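OmpA family protein (Klebsiella pneumoniae subsp. pneumoniae, PDB 7RJJ) probably binds peptidoglycan of the cell wall through its OmpA-like domain, whose pocket can hold D-alanine. Local coordinates at residues Met12-Thr17 against Glu69-Trp74. Residues are numbered along the deposited sequence; the frame is centred on the assembly and turned at random.
Sequences MSLFDT and ESVRDW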
HETATM    1  N   MSE A  12      -1.758  -1.287  -5.898  1.00 18.58           N
HETATM    2  CA  MSE A  12      -0.734  -0.458  -6.519  1.00 18.87           C
HETATM    3  C   MSE A  12       0.615  -1.177  -6.461  1.00 18.73           C
HETATM    4  O   MSE A  12       1.257  -1.215  -5.413  1.00 17.93           O
HETATM    5  CB  MSE A  12      -0.638   0.900  -5.807  1.00 18.75           C
HETATM    6  CG  MSE A  12      -1.801   1.849  -6.082  1.00 19.53           C
HETATM    7 SE   MSE A  12      -1.552   3.577  -5.162  0.80 19.21          SE
HETATM    8  CE  MSE A  12      -1.364   2.974  -3.315  1.00 16.61           C
ATOM      9  N   SER A  13       1.018  -1.777  -7.591  1.00 19.62           N
ATOM     10  CA  SER A  13       2.289  -2.473  -7.717  1.00 20.22           C
ATOM     11  C   SER A  13       3.368  -1.445  -8.088  1.00 20.94           C
ATOM     12  O   SER A  13       3.689  -1.323  -9.304  1.00 22.64           O
ATOM     13  CB  SER A  13       2.168  -3.578  -8.739  1.00 22.09           C
ATOM     14  OG  SER A  13       1.127  -4.481  -8.370  1.00 21.71           O
ATOM     15  N   LEU A  14       3.949  -0.794  -7.081  1.00 19.93           N
ATOM     16  CA  LEU A  14       4.883   0.354  -7.265  1.00 21.00           C
ATOM     17  C   LEU A  14       6.305   0.023  -6.811  1.00 21.62           C
ATOM     18  O   LEU A  14       7.044   0.999  -6.527  1.00 22.36           O
ATOM     19  CB  LEU A  14       4.392   1.525  -6.394  1.00 19.85           C
ATOM     20  CG  LEU A  14       2.913   1.886  -6.469  1.00 19.35           C
ATOM     21  CD1 LEU A  14       2.583   2.988  -5.463  1.00 18.71           C
ATOM     22  CD2 LEU A  14       2.513   2.300  -7.867  1.00 21.01           C
ATOM     23  N   PHE A  15       6.714  -1.249  -6.784  1.00 21.83           N
ATOM     24  CA  PHE A  15       8.044  -1.524  -6.174  1.00 22.83           C
ATOM     25  C   PHE A  15       8.874  -2.572  -6.915  1.00 25.06           C
ATOM     26  O   PHE A  15       8.325  -3.610  -7.357  1.00 24.73           O
ATOM     27  CB  PHE A  15       7.852  -2.052  -4.748  1.00 21.18           C
ATOM     28  CG  PHE A  15       6.982  -1.174  -3.896  1.00 19.26           C
ATOM     29  CD1 PHE A  15       7.505  -0.040  -3.291  1.00 19.18           C
ATOM     30  CD2 PHE A  15       5.632  -1.448  -3.746  1.00 17.83           C
ATOM     31  CE1 PHE A  15       6.696   0.793  -2.540  1.00 17.82           C
ATOM     32  CE2 PHE A  15       4.825  -0.610  -3.001  1.00 16.54           C
ATOM     33  CZ  PHE A  15       5.362   0.503  -2.390  1.00 16.61           C
ATOM     34  N   ASP A  16      10.182  -2.275  -7.011  1.00 27.61           N
ATOM     35  CA  ASP A  16      11.196  -3.204  -7.567  1.00 30.50           C
ATOM     36  C   ASP A  16      11.648  -4.114  -6.423  1.00 30.09           C
ATOM     37  O   ASP A  16      11.390  -3.757  -5.231  1.00 28.13           O
ATOM     38  CB  ASP A  16      12.391  -2.466  -8.179  1.00 34.18           C
ATOM     39  CG  ASP A  16      12.082  -1.701  -9.483  1.00 36.22           C
ATOM     40  OD1 ASP A  16      11.245  -2.140 -10.291  1.00 37.71           O
ATOM     41  OD2 ASP A  16      12.651  -0.594  -9.619  1.00 38.68           O
ATOM     42  N   THR A  17      12.275  -5.237  -6.781  1.00 31.39           N
ATOM     43  CA  THR A  17      12.772  -6.260  -5.825  1.00 32.35           C
ATOM     44  C   THR A  17      13.546  -5.606  -4.674  1.00 32.21           C
ATOM     45  O   THR A  17      14.369  -4.720  -4.952  1.00 33.63           O
ATOM     46  CB  THR A  17      13.649  -7.286  -6.553  1.00 35.25           C
ATOM     47  OG1 THR A  17      12.841  -7.870  -7.575  1.00 35.20           O
ATOM     48  CG2 THR A  17      14.204  -8.356  -5.637  1.00 36.53           C
ATOM     49  N   GLU A  69       4.629   2.145   4.629  1.00 13.69           N
ATOM     50  CA  GLU A  69       5.094   3.451   5.180  1.00 14.94           C
ATOM     51  C   GLU A  69       5.459   4.423   4.043  1.00 15.43           C
ATOM     52  O   GLU A  69       5.201   5.622   4.218  1.00 15.59           O
ATOM     53  CB  GLU A  69       6.260   3.243   6.140  1.00 16.73           C
ATOM     54  CG  GLU A  69       5.845   2.534   7.415  1.00 17.17           C
ATOM     55  CD  GLU A  69       7.001   2.132   8.313  1.00 19.62           C
ATOM     56  OE1 GLU A  69       8.160   2.224   7.864  1.00 21.96           O
ATOM     57  OE2 GLU A  69       6.739   1.707   9.450  1.00 21.29           O
ATOM     58  N   SER A  70       6.059   3.938   2.950  1.00 16.20           N
ATOM     59  CA  SER A  70       6.417   4.830   1.805  1.00 17.26           C
ATOM     60  C   SER A  70       5.144   5.464   1.222  1.00 16.30           C
ATOM     61  O   SER A  70       5.168   6.667   0.917  1.00 17.08           O
ATOM     62  CB  SER A  70       7.193   4.107   0.732  1.00 18.34           C
ATOM     63  OG  SER A  70       8.487   3.733   1.185  1.00 20.25           O
ATOM     64  N   VAL A  71       4.092   4.660   1.034  1.00 15.17           N
ATOM     65  CA  VAL A  71       2.788   5.152   0.495  1.00 14.52           C
ATOM     66  C   VAL A  71       2.151   6.087   1.526  1.00 14.58           C
ATOM     67  O   VAL A  71       1.722   7.177   1.122  1.00 14.75           O
ATOM     68  CB  VAL A  71       1.878   3.979   0.090  1.00 13.56           C
ATOM     69  CG1 VAL A  71       0.471   4.424  -0.253  1.00 13.28           C
ATOM     70  CG2 VAL A  71       2.473   3.198  -1.069  1.00 14.25           C
ATOM     71  N   ARG A  72       2.145   5.708   2.806  1.00 14.47           N
ATOM     72  CA  ARG A  72       1.590   6.613   3.849  1.00 15.50           C
ATOM     73  C   ARG A  72       2.316   7.958   3.752  1.00 16.40           C
ATOM     74  O   ARG A  72       1.636   9.000   3.623  1.00 16.74           O
ATOM     75  CB  ARG A  72       1.773   6.038   5.260  1.00 15.94           C
ATOM     76  CG  ARG A  72       1.414   7.003   6.382  1.00 17.55           C
ATOM     77  CD  ARG A  72       1.998   6.565   7.706  1.00 19.52           C
ATOM     78  NE  ARG A  72       3.453   6.635   7.652  1.00 21.57           N
ATOM     79  CZ  ARG A  72       4.280   5.978   8.448  1.00 22.10           C
ATOM     80  NH1 ARG A  72       3.813   5.157   9.372  1.00 23.09           N
ATOM     81  NH2 ARG A  72       5.585   6.106   8.280  1.00 23.96           N
ATOM     82  N   ASP A  73       3.647   7.919   3.738  1.00 17.24           N
ATOM     83  CA  ASP A  73       4.479   9.154   3.705  1.00 19.03           C
ATOM     84  C   ASP A  73       4.131  10.002   2.473  1.00 18.97           C
ATOM     85  O   ASP A  73       4.056  11.238   2.608  1.00 19.34           O
ATOM     86  CB  ASP A  73       5.977   8.836   3.694  1.00 21.04           C
ATOM     87  CG  ASP A  73       6.536   8.237   4.972  1.00 22.32           C
ATOM     88  OD1 ASP A  73       5.765   8.048   5.934  1.00 21.61           O
ATOM     89  OD2 ASP A  73       7.762   7.966   4.986  1.00 25.32           O
ATOM     90  N   TRP A  74       3.920   9.363   1.321  1.00 18.21           N
ATOM     91  CA  TRP A  74       3.581  10.145   0.103  1.00 18.91           C
ATOM     92  C   TRP A  74       2.222  10.822   0.288  1.00 18.73           C
ATOM     93  O   TRP A  74       2.078  12.021   0.044  1.00 19.69           O
ATOM     94  CB  TRP A  74       3.597   9.249  -1.139  1.00 18.62           C
ATOM     95  CG  TRP A  74       3.471  10.000  -2.428  1.00 19.89           C
ATOM     96  CD1 TRP A  74       4.490  10.406  -3.241  1.00 21.68           C
ATOM     97  CD2 TRP A  74       2.254  10.437  -3.060  1.00 19.87           C
ATOM     98  NE1 TRP A  74       3.993  11.041  -4.345  1.00 22.75           N
ATOM     99  CE2 TRP A  74       2.625  11.096  -4.252  1.00 21.85           C
ATOM    100  CE3 TRP A  74       0.895  10.345  -2.740  1.00 18.86           C
ATOM    101  CZ2 TRP A  74       1.683  11.648  -5.121  1.00 22.83           C
ATOM    102  CZ3 TRP A  74      -0.035  10.887  -3.600  1.00 19.80           C
ATOM    103  CH2 TRP A  74       0.356  11.533  -4.772  1.00 21.84           C
TER
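V71 of helix 57-77 meets three apolar side chains of the loop 12-17, and no hydrogen bond joins the two segments. Its two methyls divide the work. With chi1 at 171°, CG1 stands opposite the backbone N and CG2 beside it, and the two reach different partners. CG1 lies 3.9 Å from CE of M12, which is selenomethionine here. The M12 chain runs extended to SE and then bends (chi3 -57°), and this turn carries its end methyl to V71. CG2 takes the other two partners. It sits at the edge of the F15 ring, near the ring plane, 4.2 Å from CZ. It is also 4.4 Å from CD1 of L14, a looser touch. The F15 ring also packs within its own segment, with CB of L14 above one face, toward the rim. All four residues are buried, and I114 and V112 of strand 112-117 also touch V71.

Polar bonds hold the flanking residues. S13 is the centre of an inverse gamma turn, and its OG bonds to O of L108. OG of S70 bonds to O of W20. F15 O accepts a bond from NE of R110. Away from the loop, R72 and D73 form a salt bridge within the helix: NE and NH2 both donate to OD1, in the guanidinium plane.

The loop thus packs on the long helix of the OmpA-like alpha/beta domain and leads into its D-alanine pocket, which includes T17 and R110.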